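Local coordinates for protein ORF10 (Moritella marina, PDB 6RIW) that probably carries out ketosynthase-type chain elongation in polyunsaturated fatty acid synthesis, this piece being the ketosynthase-chain length factor didomain of a longer synthase, at residues A[128-134]-A[158-164]; A[153-157]-A[943-949]; A[538-542]-A[651-655]. One frame throughout, in Å; residues are numbered along the deposited sequence.

Contact 1: residues A[128-134]-A[158-164]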
# COMPACT_ATOMS: atom_id res chain seq x y z
N SER A 128 7.81 -9.82 -10.05
CA SER A 128 6.90 -10.88 -10.48
C SER A 128 5.59 -10.34 -11.05
O SER A 128 5.07 -10.91 -12.01
CB SER A 128 6.59 -11.82 -9.31
OG SER A 128 7.79 -12.42 -8.83
N SER A 129 5.02 -9.29 -10.47
CA SER A 129 3.73 -8.81 -10.99
C SER A 129 3.85 -8.35 -12.45
O SER A 129 2.91 -8.53 -13.24
CB SER A 129 3.16 -7.71 -10.09
OG SER A 129 3.86 -6.48 -10.19
N ASN A 130 5.02 -7.81 -12.84
CA ASN A 130 5.28 -7.43 -14.23
C ASN A 130 4.97 -8.58 -15.18
O ASN A 130 4.42 -8.36 -16.27
CB ASN A 130 6.75 -7.03 -14.42
CG ASN A 130 7.11 -5.70 -13.81
OD1 ASN A 130 6.26 -4.86 -13.53
ND2 ASN A 130 8.41 -5.50 -13.61
N GLN A 131 5.32 -9.81 -14.80
CA GLN A 131 5.18 -10.94 -15.71
C GLN A 131 3.72 -11.19 -16.08
O GLN A 131 3.44 -11.74 -17.15
CB GLN A 131 5.76 -12.22 -15.10
CG GLN A 131 7.27 -12.20 -14.85
CD GLN A 131 8.06 -12.68 -16.06
OE1 GLN A 131 7.49 -13.00 -17.10
NE2 GLN A 131 9.39 -12.71 -15.92
N LEU A 132 2.79 -10.78 -15.22
CA LEU A 132 1.37 -11.03 -15.45
C LEU A 132 0.71 -10.02 -16.37
O LEU A 132 -0.38 -10.30 -16.86
CB LEU A 132 0.62 -11.06 -14.11
CG LEU A 132 1.03 -12.19 -13.15
CD1 LEU A 132 0.55 -11.92 -11.72
CD2 LEU A 132 0.49 -13.51 -13.62
N PHE A 133 1.34 -8.87 -16.64
CA PHE A 133 0.65 -7.80 -17.37
C PHE A 133 1.39 -7.32 -18.60
O PHE A 133 0.75 -6.90 -19.57
CB PHE A 133 0.37 -6.63 -16.42
CG PHE A 133 -0.45 -7.05 -15.24
CD1 PHE A 133 -1.76 -7.49 -15.43
CD2 PHE A 133 0.10 -7.07 -13.96
CE1 PHE A 133 -2.51 -7.93 -14.34
CE2 PHE A 133 -0.64 -7.47 -12.87
CZ PHE A 133 -1.94 -7.92 -13.04
N MET A 134 2.72 -7.36 -18.60
CA MET A 134 3.47 -6.89 -19.76
C MET A 134 2.99 -7.49 -21.09
O MET A 134 2.97 -6.76 -22.09
CB MET A 134 4.97 -7.18 -19.59
CG MET A 134 5.71 -6.34 -18.58
SD MET A 134 5.31 -4.57 -18.56
CE MET A 134 5.73 -4.19 -16.85
N TYR A 158 9.93 -8.70 -22.70
CA TYR A 158 10.62 -7.63 -21.98
C TYR A 158 11.77 -8.15 -21.10
O TYR A 158 12.76 -7.44 -20.91
CB TYR A 158 9.61 -6.83 -21.14
CG TYR A 158 9.23 -7.49 -19.83
CD1 TYR A 158 8.37 -8.57 -19.80
CD2 TYR A 158 9.75 -7.02 -18.62
CE1 TYR A 158 8.02 -9.19 -18.57
CE2 TYR A 158 9.42 -7.62 -17.39
CZ TYR A 158 8.56 -8.69 -17.38
OH TYR A 158 8.26 -9.28 -16.16
N THR A 159 11.66 -9.37 -20.58
CA THR A 159 12.73 -10.02 -19.82
C THR A 159 12.56 -11.52 -20.04
O THR A 159 11.67 -11.95 -20.78
CB THR A 159 12.69 -9.63 -18.33
OG1 THR A 159 13.93 -9.97 -17.68
CG2 THR A 159 11.54 -10.33 -17.60
N ALA A 160 13.41 -12.32 -19.41
CA ALA A 160 13.20 -13.76 -19.55
C ALA A 160 11.81 -14.11 -19.01
O ALA A 160 11.50 -13.76 -17.87
CB ALA A 160 14.26 -14.56 -18.79
N PRO A 161 10.96 -14.74 -19.81
CA PRO A 161 9.60 -15.07 -19.33
C PRO A 161 9.64 -16.13 -18.25
O PRO A 161 10.43 -17.07 -18.31
CB PRO A 161 8.89 -15.61 -20.59
CG PRO A 161 9.87 -15.48 -21.71
CD PRO A 161 11.22 -15.20 -21.18
N LYS A 162 8.76 -15.98 -17.25
CA LYS A 162 8.62 -16.98 -16.19
C LYS A 162 7.14 -17.23 -15.94
O LYS A 162 6.35 -16.28 -15.87
CB LYS A 162 9.30 -16.54 -14.87
CG LYS A 162 10.72 -16.06 -15.00
CD LYS A 162 11.70 -17.22 -15.24
CE LYS A 162 13.15 -16.71 -15.47
NZ LYS A 162 13.71 -15.95 -14.30
N LYS A 163 6.78 -18.50 -15.81
CA LYS A 163 5.44 -18.83 -15.36
C LYS A 163 5.22 -18.24 -13.97
O LYS A 163 6.05 -18.43 -13.07
CB LYS A 163 5.23 -20.35 -15.34
CG LYS A 163 5.11 -20.94 -16.73
CD LYS A 163 5.22 -22.46 -16.72
CE LYS A 163 4.39 -23.07 -17.85
NZ LYS A 163 4.63 -24.53 -17.97
N THR A 164 4.14 -17.49 -13.81
CA THR A 164 3.95 -16.67 -12.62
C THR A 164 2.55 -16.85 -12.07
O THR A 164 1.57 -16.68 -12.80
CB THR A 164 4.23 -15.19 -12.95
OG1 THR A 164 5.58 -15.08 -13.44
CG2 THR A 164 4.08 -14.32 -11.71
O HOH W 1 9.84 -8.24 -14.15

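Contact 2: residues A[153-157]-A[943-949]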
# COMPACT_ATOMS: atom_id res chain seq x y z
N PHE A 153 7.65 -9.20 -38.59
CA PHE A 153 8.24 -8.54 -37.44
C PHE A 153 7.82 -9.25 -36.15
O PHE A 153 6.67 -9.68 -36.01
CB PHE A 153 7.83 -7.08 -37.36
CG PHE A 153 8.36 -6.39 -36.14
CD1 PHE A 153 9.61 -5.80 -36.16
CD2 PHE A 153 7.63 -6.37 -34.96
CE1 PHE A 153 10.12 -5.19 -35.03
CE2 PHE A 153 8.15 -5.76 -33.83
CZ PHE A 153 9.39 -5.17 -33.87
N GLN A 154 8.75 -9.39 -35.21
CA GLN A 154 8.47 -9.99 -33.91
C GLN A 154 9.10 -9.15 -32.82
O GLN A 154 10.31 -8.89 -32.85
CB GLN A 154 9.02 -11.41 -33.80
CG GLN A 154 8.33 -12.46 -34.60
CD GLN A 154 9.02 -13.78 -34.38
OE1 GLN A 154 10.20 -13.93 -34.67
NE2 GLN A 154 8.31 -14.74 -33.82
N LEU A 155 8.30 -8.72 -31.85
CA LEU A 155 8.84 -8.07 -30.68
C LEU A 155 9.39 -9.11 -29.70
O LEU A 155 8.83 -10.20 -29.55
CB LEU A 155 7.76 -7.23 -30.00
CG LEU A 155 8.17 -6.35 -28.83
CD1 LEU A 155 9.10 -5.25 -29.28
CD2 LEU A 155 6.88 -5.75 -28.24
N THR A 156 10.49 -8.77 -29.03
CA THR A 156 11.02 -9.66 -28.01
C THR A 156 10.32 -9.43 -26.67
O THR A 156 9.84 -8.33 -26.38
CB THR A 156 12.54 -9.49 -27.86
OG1 THR A 156 12.83 -8.16 -27.42
CG2 THR A 156 13.25 -9.76 -29.20
N HIS A 157 10.26 -10.49 -25.85
CA HIS A 157 9.71 -10.35 -24.50
C HIS A 157 10.57 -9.40 -23.65
O HIS A 157 11.79 -9.28 -23.83
CB HIS A 157 9.60 -11.74 -23.85
CG HIS A 157 8.56 -11.84 -22.78
ND1 HIS A 157 7.22 -12.00 -23.06
CD2 HIS A 157 8.66 -11.82 -21.43
CE1 HIS A 157 6.54 -12.07 -21.93
NE2 HIS A 157 7.39 -11.97 -20.93
N LYS A 943 13.68 -15.21 -37.25
CA LYS A 943 12.84 -15.26 -36.05
C LYS A 943 13.65 -14.80 -34.84
O LYS A 943 14.85 -15.07 -34.74
CB LYS A 943 12.31 -16.68 -35.84
CG LYS A 943 11.33 -17.13 -36.92
CD LYS A 943 10.19 -17.95 -36.32
CE LYS A 943 10.11 -19.33 -36.98
NZ LYS A 943 10.07 -19.20 -38.46
N VAL A 944 13.00 -14.06 -33.93
CA VAL A 944 13.67 -13.69 -32.69
C VAL A 944 13.80 -14.90 -31.79
O VAL A 944 13.05 -15.89 -31.88
CB VAL A 944 12.95 -12.55 -31.95
CG1 VAL A 944 12.95 -11.30 -32.79
CG2 VAL A 944 11.53 -12.98 -31.59
N ASN A 945 14.74 -14.80 -30.86
CA ASN A 945 14.98 -15.90 -29.94
C ASN A 945 13.87 -16.02 -28.90
O ASN A 945 13.45 -17.14 -28.56
CB ASN A 945 16.32 -15.69 -29.25
CG ASN A 945 16.75 -16.90 -28.47
OD1 ASN A 945 16.79 -18.02 -29.00
ND2 ASN A 945 17.05 -16.69 -27.18
N GLN A 946 13.37 -14.90 -28.40
CA GLN A 946 12.35 -14.90 -27.35
C GLN A 946 11.23 -13.93 -27.71
O GLN A 946 11.29 -12.75 -27.36
CB GLN A 946 12.94 -14.55 -25.99
CG GLN A 946 11.95 -14.71 -24.84
CD GLN A 946 11.23 -16.05 -24.87
OE1 GLN A 946 10.11 -16.17 -25.39
NE2 GLN A 946 11.87 -17.06 -24.32
N PRO A 947 10.22 -14.39 -28.43
CA PRO A 947 9.09 -13.52 -28.76
C PRO A 947 8.21 -13.29 -27.53
O PRO A 947 8.38 -13.95 -26.50
CB PRO A 947 8.35 -14.30 -29.84
CG PRO A 947 8.67 -15.74 -29.54
CD PRO A 947 10.02 -15.77 -28.91
N VAL A 948 7.29 -12.32 -27.65
CA VAL A 948 6.38 -12.04 -26.53
C VAL A 948 5.56 -13.28 -26.20
O VAL A 948 4.95 -13.89 -27.09
CB VAL A 948 5.46 -10.86 -26.86
CG1 VAL A 948 4.44 -10.63 -25.70
CG2 VAL A 948 6.27 -9.58 -27.06
N MET A 949 5.56 -13.67 -24.93
CA MET A 949 4.86 -14.89 -24.50
C MET A 949 3.56 -14.52 -23.80
O MET A 949 3.55 -13.68 -22.90
CB MET A 949 5.73 -15.73 -23.57
CG MET A 949 7.09 -16.09 -24.16
SD MET A 949 6.92 -17.14 -25.62
CE MET A 949 6.29 -18.62 -24.83
O HOH W 2 10.49 -16.53 -32.64
O HOH W 3 6.55 -11.38 -30.61

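Contact 3: residues A[538-542]-A[651-655]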
# COMPACT_ATOMS: atom_id res chain seq x y z
N LEU A 538 -8.56 23.86 -9.86
CA LEU A 538 -8.20 24.93 -8.94
C LEU A 538 -8.16 24.44 -7.50
O LEU A 538 -7.18 24.65 -6.78
CB LEU A 538 -9.19 26.10 -9.06
CG LEU A 538 -9.01 27.08 -10.23
CD1 LEU A 538 -9.57 28.44 -9.86
CD2 LEU A 538 -7.54 27.17 -10.63
N ARG A 539 -9.23 23.78 -7.06
CA ARG A 539 -9.31 23.34 -5.67
C ARG A 539 -8.28 22.26 -5.35
O ARG A 539 -7.76 22.22 -4.23
CB ARG A 539 -10.71 22.84 -5.36
CG ARG A 539 -10.82 22.09 -4.05
CD ARG A 539 -12.12 22.40 -3.36
NE ARG A 539 -12.23 21.73 -2.07
CZ ARG A 539 -11.92 22.31 -0.91
NH1 ARG A 539 -11.47 23.56 -0.89
NH2 ARG A 539 -12.06 21.63 0.22
N PHE A 540 -7.97 21.40 -6.31
CA PHE A 540 -7.13 20.24 -6.06
C PHE A 540 -5.69 20.42 -6.54
O PHE A 540 -4.90 19.47 -6.43
CB PHE A 540 -7.77 19.00 -6.70
CG PHE A 540 -9.05 18.60 -6.03
CD1 PHE A 540 -9.04 18.08 -4.75
CD2 PHE A 540 -10.27 18.78 -6.66
CE1 PHE A 540 -10.22 17.73 -4.10
CE2 PHE A 540 -11.45 18.43 -6.03
CZ PHE A 540 -11.42 17.90 -4.74
N LYS A 541 -5.32 21.59 -7.06
CA LYS A 541 -3.93 21.92 -7.38
C LYS A 541 -3.32 20.95 -8.39
O LYS A 541 -2.16 20.55 -8.27
CB LYS A 541 -3.06 21.97 -6.11
CG LYS A 541 -3.33 23.15 -5.15
CD LYS A 541 -4.64 22.97 -4.39
CE LYS A 541 -5.34 24.29 -4.09
NZ LYS A 541 -6.46 24.11 -3.11
N VAL A 542 -4.09 20.58 -9.40
CA VAL A 542 -3.60 19.66 -10.42
C VAL A 542 -2.76 20.41 -11.46
O VAL A 542 -3.10 21.52 -11.87
CB VAL A 542 -4.76 18.91 -11.09
CG1 VAL A 542 -4.25 17.66 -11.81
CG2 VAL A 542 -5.81 18.55 -10.05
N ALA A 651 -3.38 17.74 3.12
CA ALA A 651 -2.77 19.02 2.80
C ALA A 651 -3.83 20.04 2.40
O ALA A 651 -3.73 21.22 2.76
CB ALA A 651 -1.71 18.87 1.70
N LEU A 652 -4.86 19.60 1.67
CA LEU A 652 -5.95 20.50 1.28
C LEU A 652 -6.70 21.03 2.50
O LEU A 652 -7.09 22.20 2.54
CB LEU A 652 -6.92 19.77 0.35
CG LEU A 652 -8.18 20.54 -0.06
CD1 LEU A 652 -7.81 21.77 -0.89
CD2 LEU A 652 -9.17 19.64 -0.83
N TRP A 653 -6.91 20.18 3.50
CA TRP A 653 -7.70 20.54 4.67
C TRP A 653 -6.85 20.93 5.87
O TRP A 653 -7.39 21.24 6.93
CB TRP A 653 -8.63 19.37 5.05
CG TRP A 653 -9.81 19.21 4.13
CD1 TRP A 653 -9.81 18.67 2.87
CD2 TRP A 653 -11.16 19.62 4.38
NE1 TRP A 653 -11.08 18.70 2.33
CE2 TRP A 653 -11.92 19.28 3.24
CE3 TRP A 653 -11.80 20.22 5.47
CZ2 TRP A 653 -13.29 19.53 3.16
CZ3 TRP A 653 -13.15 20.48 5.39
CH2 TRP A 653 -13.89 20.12 4.25
N ASP A 654 -5.52 20.90 5.72
CA ASP A 654 -4.58 21.12 6.83
C ASP A 654 -4.88 20.20 8.01
O ASP A 654 -4.91 20.63 9.17
CB ASP A 654 -4.59 22.60 7.25
CG ASP A 654 -3.37 23.00 8.07
OD1 ASP A 654 -2.28 22.36 7.94
OD2 ASP A 654 -3.51 23.96 8.87
N PHE A 655 -5.10 18.91 7.74
CA PHE A 655 -5.33 17.95 8.81
C PHE A 655 -4.00 17.48 9.38
O PHE A 655 -3.01 17.38 8.65
CB PHE A 655 -6.11 16.73 8.30
CG PHE A 655 -7.57 16.99 8.01
CD1 PHE A 655 -8.27 17.96 8.72
CD2 PHE A 655 -8.24 16.25 7.04
CE1 PHE A 655 -9.65 18.18 8.46
CE2 PHE A 655 -9.59 16.46 6.77
CZ PHE A 655 -10.30 17.43 7.48

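Contact 1: residues A[128-134]-A[158-164]
Two hydrogen bonds from a single carboxamide anchor this contact. NE2 of Q131 donates to O of A160 at 3.1 Å, while OE1 of Q131 accepts from N of K162 at 3.2 Å, both nearly straight. The amide thus meets the loop 158-164 as a peptide group would, satisfying backbone atoms that flank P161, whose own nitrogen has no proton to give. The loop braces itself as well: OG1 of T164 donates to O of K162 at 2.8 Å. Nearby, a water bridges ND2 of N130 (3.1 Å) and OH of Y158 (2.8 Å); ND2 is also tied to D227.

Packing surrounds these bonds. M134 lies over one face of the Y158 ring, its CG 3.6 Å from the ring centroid in a CH-pi contact, and its SD adds a Met-aromatic approach at 5.0 Å from that centroid. At the end of the segment, T164 settles against the helix start, with OG1 of T164 3.3 Å from CB of Q131 and CG2 of T164 4.0 Å from CG of L132. One side-chain amide supplying donor and acceptor on either side of P161 can hold an irregular ketosynthase loop to helix 129-148 without strand pairing.

Contact 2: residues A[153-157]-A[943-949]
Q154 reaches across the backbone of K943 and V944, its OE1 lying 3.3 Å from CA of K943 and accepting a hydrogen bond from N of V944 at 2.9 Å. The other arm of the same amide works through water: NE2 of Q154 donates to a molecule 3.1 Å away, which in turn donates to O of V944 at 2.7 Å. V944 points its side chain at the opposing loop, where CG1 of V944 meets CG2 of T156 at 3.9 Å.

The backbones come together in a single beta bridge, T156 with P947, their CA atoms 4.4 Å apart. N of H157 gives a good hydrogen bond to O of Q946 (2.9 Å), whereas the bond from N of V948 to O of L155 (3.2 Å) is bent and weak; a second water lies beside it, 2.8 Å from O of L155 and 3.2 Å from N of V948. CA-H...O contacts fill in around the bridge, from CA of T156 to O of Q946 (3.2 Å) and from CA of P947 to O of L155 (3.4 Å). What is joined is a loop of the ketosynthase N-terminal region and a very late segment of the chain, with helix 597-608 bordering both and helix 129-148 lying against L155 and H157.

Beside the bridge, CB of L155 packs on CG2 of V948 at 4.0 Å. The imidazole of H157 closes the far end: its ND1 accepts from N of M949 at 3.0 Å, with CA of V948 at the ring edge.

Contact 3: residues A[538-542]-A[651-655]
Here two helix ends meet in the chain length factor half, each leaving its helix through a residue of positive phi, and on the 538-542 side K541 makes a Schellman motif. On helix 642-653, A651 takes no part across the contact; its carbonyl accepts from K295. L652 carries most of the contact: its CD1 lies 3.4 Å from O of R539 and 3.5 Å from NZ of K541, while its CD2 sits 3.7 Å from NH2 of R539, over a face of the guanidinium, and 3.9 Å from CE1 of F540. The leucine packs its methyl groups against a lysine and an arginine whose charged ends have other partners. W653 comes next, bringing NE1 to 3.7 Å from NH2 of R539; both atoms bind D562 on helix 552-567, the arginine in a salt bridge. D654, first to leave helical phi/psi, forms a salt bridge with K305. Next to CD1 of L652, NZ of K541 donates a 2.6 Å hydrogen bond to O of R539.

In the fold
Contacts 1 and 2 form one continuous region: their centres are about 14 Å apart and their segments alternate along the chain, 153-157 leading directly into 158-164. They touch where P161 packs on the late segment, CG of P161 lying 3.5 Å from CD of Q946 and 3.7 Å from CG of M949. Contact 3 stands apart in the second ketosynthase-like half, its centre about 38 Å from that of contact 1 and 47 Å from that of contact 2. The two halves share a sheet through antiparallel strands 189-193 and 659-663, the latter soon after contact 3. All three contacts lie away from the magnesium site at M1 and K286.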